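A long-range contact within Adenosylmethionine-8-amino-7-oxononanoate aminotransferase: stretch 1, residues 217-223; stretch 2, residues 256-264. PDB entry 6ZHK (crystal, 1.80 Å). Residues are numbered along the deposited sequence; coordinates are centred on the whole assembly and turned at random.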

ATOM      1  N   MET A 217     -11.483  27.430  11.425  1.00 22.91           N
ATOM      2  CA  MET A 217     -11.606  25.974  11.416  1.00 21.73           C
ATOM      3  C   MET A 217     -12.684  25.518  12.401  1.00 20.71           C
ATOM      4  O   MET A 217     -13.477  24.604  12.145  1.00 18.69           O
ATOM      5  N   ILE A 218     -12.695  26.121  13.595  1.00 20.22           N
ATOM      6  CA  ILE A 218     -13.672  25.721  14.590  1.00 18.70           C
ATOM      7  C   ILE A 218     -15.067  26.025  14.051  1.00 17.50           C
ATOM      8  O   ILE A 218     -15.975  25.201  14.194  1.00 18.48           O
ATOM      9  N   SER A 219     -15.220  27.199  13.429  1.00 18.31           N
ATOM     10  CA  SER A 219     -16.484  27.629  12.845  1.00 18.74           C
ATOM     11  C   SER A 219     -16.933  26.627  11.783  1.00 17.89           C
ATOM     12  O   SER A 219     -18.127  26.357  11.686  1.00 18.94           O
ATOM     13  N   LEU A 220     -16.014  26.160  10.951  1.00 20.10           N
ATOM     14  CA  LEU A 220     -16.395  25.180   9.934  1.00 20.43           C
ATOM     15  C   LEU A 220     -16.844  23.869  10.593  1.00 18.25           C
ATOM     16  O   LEU A 220     -17.827  23.292  10.160  1.00 23.03           O
ATOM     17  N   ILE A 221     -16.136  23.392  11.647  1.00 16.60           N
ATOM     18  CA  ILE A 221     -16.554  22.208  12.382  1.00 18.83           C
ATOM     19  C   ILE A 221     -17.957  22.399  12.965  1.00 25.04           C
ATOM     20  O   ILE A 221     -18.825  21.529  12.843  1.00 24.30           O
ATOM     21  N   GLU A 222     -18.189  23.560  13.588  1.00 22.86           N
ATOM     22  CA  GLU A 222     -19.491  23.824  14.171  1.00 23.93           C
ATOM     23  C   GLU A 222     -20.569  23.856  13.083  1.00 22.17           C
ATOM     24  O   GLU A 222     -21.656  23.333  13.282  1.00 26.26           O
ATOM     25  N   LYS A 223     -20.282  24.470  11.966  1.00 19.49           N
ATOM     26  CA  LYS A 223     -21.260  24.599  10.900  1.00 23.41           C
ATOM     27  C   LYS A 223     -21.576  23.251  10.243  1.00 21.46           C
ATOM     28  O   LYS A 223     -22.746  22.988  10.017  1.00 19.47           O
ATOM     29  N   LYS A 256     -10.451  19.871  20.454  1.00 20.09           N
ATOM     30  CA  LYS A 256     -11.472  20.156  21.446  1.00 18.03           C
ATOM     31  C   LYS A 256     -12.788  20.394  20.708  1.00 17.01           C
ATOM     32  O   LYS A 256     -13.834  19.937  21.156  1.00 18.96           O
ATOM     33  N   ALA A 257     -12.725  21.100  19.575  1.00 17.89           N
ATOM     34  CA  ALA A 257     -13.906  21.366  18.767  1.00 20.58           C
ATOM     35  C   ALA A 257     -14.510  20.058  18.241  1.00 18.03           C
ATOM     36  O   ALA A 257     -15.736  19.914  18.241  1.00 15.37           O
ATOM     37  N   CYS A 258     -13.660  19.102  17.818  1.00 18.25           N
ATOM     38  CA  CYS A 258     -14.176  17.792  17.410  1.00 17.99           C
ATOM     39  C   CYS A 258     -14.890  17.080  18.563  1.00 19.88           C
ATOM     40  O   CYS A 258     -15.977  16.516  18.415  1.00 20.15           O
ATOM     41  N   LYS A 259     -14.314  17.142  19.765  1.00 22.41           N
ATOM     42  CA  LYS A 259     -14.945  16.536  20.930  1.00 22.39           C
ATOM     43  C   LYS A 259     -16.296  17.191  21.217  1.00 21.90           C
ATOM     44  O   LYS A 259     -17.284  16.467  21.425  1.00 20.44           O
ATOM     45  N   GLU A 260     -16.341  18.529  21.185  1.00 20.09           N
ATOM     46  CA  GLU A 260     -17.544  19.256  21.579  1.00 21.92           C
ATOM     47  C   GLU A 260     -18.642  19.105  20.534  1.00 23.67           C
ATOM     48  O   GLU A 260     -19.812  19.272  20.878  1.00 22.64           O
ATOM     49  N   ASN A 261     -18.275  18.726  19.299  1.00 16.89           N
ATOM     50  CA  ASN A 261     -19.250  18.680  18.219  1.00 19.85           C
ATOM     51  C   ASN A 261     -19.439  17.272  17.677  1.00 17.83           C
ATOM     52  O   ASN A 261     -20.070  17.123  16.626  1.00 18.45           O
ATOM     53  N   ASP A 262     -18.952  16.245  18.389  1.00 17.66           N
ATOM     54  CA  ASP A 262     -19.261  14.872  18.052  1.00 16.87           C
ATOM     55  C   ASP A 262     -18.737  14.541  16.665  1.00 17.04           C
ATOM     56  O   ASP A 262     -19.444  13.885  15.910  1.00 18.26           O
ATOM     57  N   VAL A 263     -17.517  15.001  16.343  1.00 17.74           N
ATOM     58  CA  VAL A 263     -16.863  14.607  15.099  1.00 16.06           C
ATOM     59  C   VAL A 263     -15.578  13.809  15.388  1.00 14.42           C
ATOM     60  O   VAL A 263     -14.796  14.193  16.227  1.00 16.91           O
ATOM     61  N   ILE A 264     -15.311  12.724  14.640  1.00 14.04           N
ATOM     62  CA  ILE A 264     -14.045  11.971  14.726  1.00 13.66           C
ATOM     63  C   ILE A 264     -12.879  12.850  14.247  1.00 14.92           C
ATOM     64  O   ILE A 264     -12.955  13.534  13.209  1.00 14.04           O
TER

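How do the two stretches meet? Residues 217-223 form part of one helix and 256-261 part of another, and the two run nearly parallel, 17° apart, with axes approaching to 9.7 Å. Matching positions recur one turn apart: Ile218 CA lies 6.0 Å from Ala257 CA, and Glu222 CA lies 6.6 Å from Asn261 CA. No hydrogen bond crosses between the stretches, so the contact rests chiefly on side chains packed at van der Waals distance.

Which side chain does most of the filling? Ile221 does, pointing toward the second stretch, with the largest covered area of any residue here. With chi1 at -64° (m) and chi2 at 166° (t), both arms reach Ala257, while CD1 also meets Cys258 and CG2 also meets Val263. The extended arm places Ile221 CD1 4.2 Å from Ala257 CB and 4.1 Å from Cys258 SG; Cys258 itself points sideways, and its m rotamer puts the sulfur within reach of that methyl. The branch methyl, Ile221 CG2, lies 4.0 Å from Ala257 O and 4.4 Å from Val263 CG2. Val263, in the t rotamer, thus joins the apolar cluster from beyond the helical segment.

How do Ile218 and Ala257 fit together at the close helix approach? Ala257 points its single methyl toward the first helix, where it meets both isoleucines. Ile218 leaves its backbone sideways, but its m, t conformation sets CG1 of Ile218 4.1 Å from Ala257 CB. The small alanine side chain therefore packs against two branched ones one helical turn apart in their sequence, at a place where the backbones are only about 6 Å apart.

What happens where Glu222 faces Asn261? Asn261 points toward the first stretch with chi1 at -67° (m), bringing its side chain against Ile221 and Glu222. Glu222 starts sideways and is extended at chi2 (170°, t), and it offers carbon rather than charge to this contact: the carboxylate lies farther from Asn261 than the CG methylene does. The orientation of the Asn261 amide is uncertain, so its polar partners are best left open.

What shapes the second stretch around these contacts? Lys256 NZ forms a salt bridge with Glu260 OE2 at 3.1 Å, one turn along the same helix; Glu260 leaves its backbone toward the first stretch, yet neither side chain touches it. At Asp262 the phi angle becomes positive in a Schellman motif, and Val263 N bonds back to Cys258 O at 3.0 Å. This turn carries the chain on to Val263, whose side chain points toward the first helix and meets Ile221.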

ATOM      1  CB  MET A 217     -10.259  25.313  11.745  1.00 20.15           C
ATOM      2  CG  MET A 217     -10.397  23.825  12.002  1.00 18.92           C
ATOM      3  SD  MET A 217     -10.964  22.937  10.509  1.00 19.88           S
ATOM      4  CE  MET A 217      -9.397  22.473   9.759  1.00 20.70           C
ATOM      5  CB  ILE A 218     -13.412  26.465  15.918  1.00 18.30           C
ATOM      6  CG1 ILE A 218     -12.091  25.970  16.523  1.00 21.72           C
ATOM      7  CG2 ILE A 218     -14.606  26.209  16.822  1.00 19.54           C
ATOM      8  CD1 ILE A 218     -11.615  26.738  17.811  1.00 21.92           C
ATOM      9  CB  SER A 219     -16.369  29.034  12.228  1.00 20.70           C
ATOM     10  OG  SER A 219     -16.154  29.964  13.291  1.00 26.47           O
ATOM     11  CB  LEU A 220     -15.172  24.969   9.068  1.00 23.34           C
ATOM     12  CG  LEU A 220     -15.343  24.564   7.616  1.00 28.79           C
ATOM     13  CD1 LEU A 220     -15.924  25.715   6.800  1.00 28.00           C
ATOM     14  CD2 LEU A 220     -13.966  24.220   7.085  1.00 26.67           C
ATOM     15  CB  ILE A 221     -15.494  21.793  13.442  1.00 17.37           C
ATOM     16  CG1 ILE A 221     -14.201  21.393  12.727  1.00 19.22           C
ATOM     17  CG2 ILE A 221     -16.050  20.682  14.356  1.00 19.12           C
ATOM     18  CD1 ILE A 221     -12.968  21.279  13.649  1.00 19.67           C
ATOM     19  CB  GLU A 222     -19.462  25.163  14.912  1.00 22.74           C
ATOM     20  CG  GLU A 222     -18.573  25.129  16.135  1.00 22.99           C
ATOM     21  CD  GLU A 222     -18.314  26.477  16.772  1.00 24.56           C
ATOM     22  OE1 GLU A 222     -18.376  27.505  16.040  1.00 25.75           O
ATOM     23  OE2 GLU A 222     -18.028  26.488  17.983  1.00 27.63           O
ATOM     24  CB  LYS A 223     -20.786  25.563   9.803  1.00 22.69           C
ATOM     25  CG  LYS A 223     -21.783  25.800   8.672  1.00 27.05           C
ATOM     26  CD  LYS A 223     -21.171  26.748   7.675  1.00 30.78           C
ATOM     27  CE  LYS A 223     -22.119  27.374   6.669  1.00 36.79           C
ATOM     28  NZ  LYS A 223     -21.360  28.373   5.877  1.00 41.51           N
ATOM     29  CB  LYS A 256     -11.056  21.398  22.240  1.00 18.93           C
ATOM     30  CG  LYS A 256     -12.081  21.989  23.207  1.00 26.38           C
ATOM     31  CD  LYS A 256     -11.409  23.152  23.951  1.00 25.66           C
ATOM     32  CE  LYS A 256     -12.081  23.660  25.220  1.00 33.33           C
ATOM     33  NZ  LYS A 256     -13.270  24.470  24.905  1.00 32.68           N
ATOM     34  CB  ALA A 257     -13.551  22.317  17.652  1.00 17.56           C
ATOM     35  CB  CYS A 258     -13.062  16.915  16.867  1.00 19.08           C
ATOM     36  SG  CYS A 258     -12.411  17.540  15.300  1.00 18.93           S
ATOM     37  CB  LYS A 259     -14.000  16.604  22.141  1.00 27.04           C
ATOM     38  CG  LYS A 259     -14.376  15.743  23.348  1.00 30.38           C
ATOM     39  CD  LYS A 259     -13.359  15.839  24.492  1.00 31.91           C
ATOM     40  CE  LYS A 259     -13.758  15.080  25.751  1.00 37.72           C
ATOM     41  NZ  LYS A 259     -13.891  13.623  25.485  1.00 39.75           N
ATOM     42  CB  GLU A 260     -17.264  20.738  21.844  1.00 25.19           C
ATOM     43  CG  GLU A 260     -16.561  20.904  23.173  1.00 29.98           C
ATOM     44  CD  GLU A 260     -16.161  22.317  23.533  1.00 39.06           C
ATOM     45  OE1 GLU A 260     -16.285  23.201  22.655  1.00 39.00           O
ATOM     46  OE2 GLU A 260     -15.713  22.521  24.702  1.00 42.44           O
ATOM     47  CB  ASN A 261     -18.884  19.620  17.054  1.00 20.96           C
ATOM     48  CG  ASN A 261     -18.944  21.100  17.387  1.00 24.65           C
ATOM     49  OD1 ASN A 261     -17.941  21.755  17.744  1.00 25.04           O
ATOM     50  ND2 ASN A 261     -20.112  21.676  17.204  1.00 22.89           N
ATOM     51  CB  ASP A 262     -20.770  14.567  18.129  1.00 20.24           C
ATOM     52  CG  ASP A 262     -21.111  13.083  17.988  1.00 22.01           C
ATOM     53  OD1 ASP A 262     -20.323  12.212  18.468  1.00 18.25           O
ATOM     54  OD2 ASP A 262     -22.159  12.804  17.347  1.00 26.60           O
ATOM     55  CB  VAL A 263     -16.560  15.827  14.211  1.00 15.22           C
ATOM     56  CG1 VAL A 263     -15.771  15.458  12.920  1.00 13.44           C
ATOM     57  CG2 VAL A 263     -17.816  16.658  13.925  1.00 16.67           C
ATOM     58  CB  ILE A 264     -14.114  10.658  13.903  1.00 12.29           C
ATOM     59  CG1 ILE A 264     -14.806   9.553  14.708  1.00 14.47           C
ATOM     60  CG2 ILE A 264     -12.703  10.193  13.518  1.00 12.97           C
ATOM     61  CD1 ILE A 264     -15.186   8.352  13.825  1.00 13.22           C
TER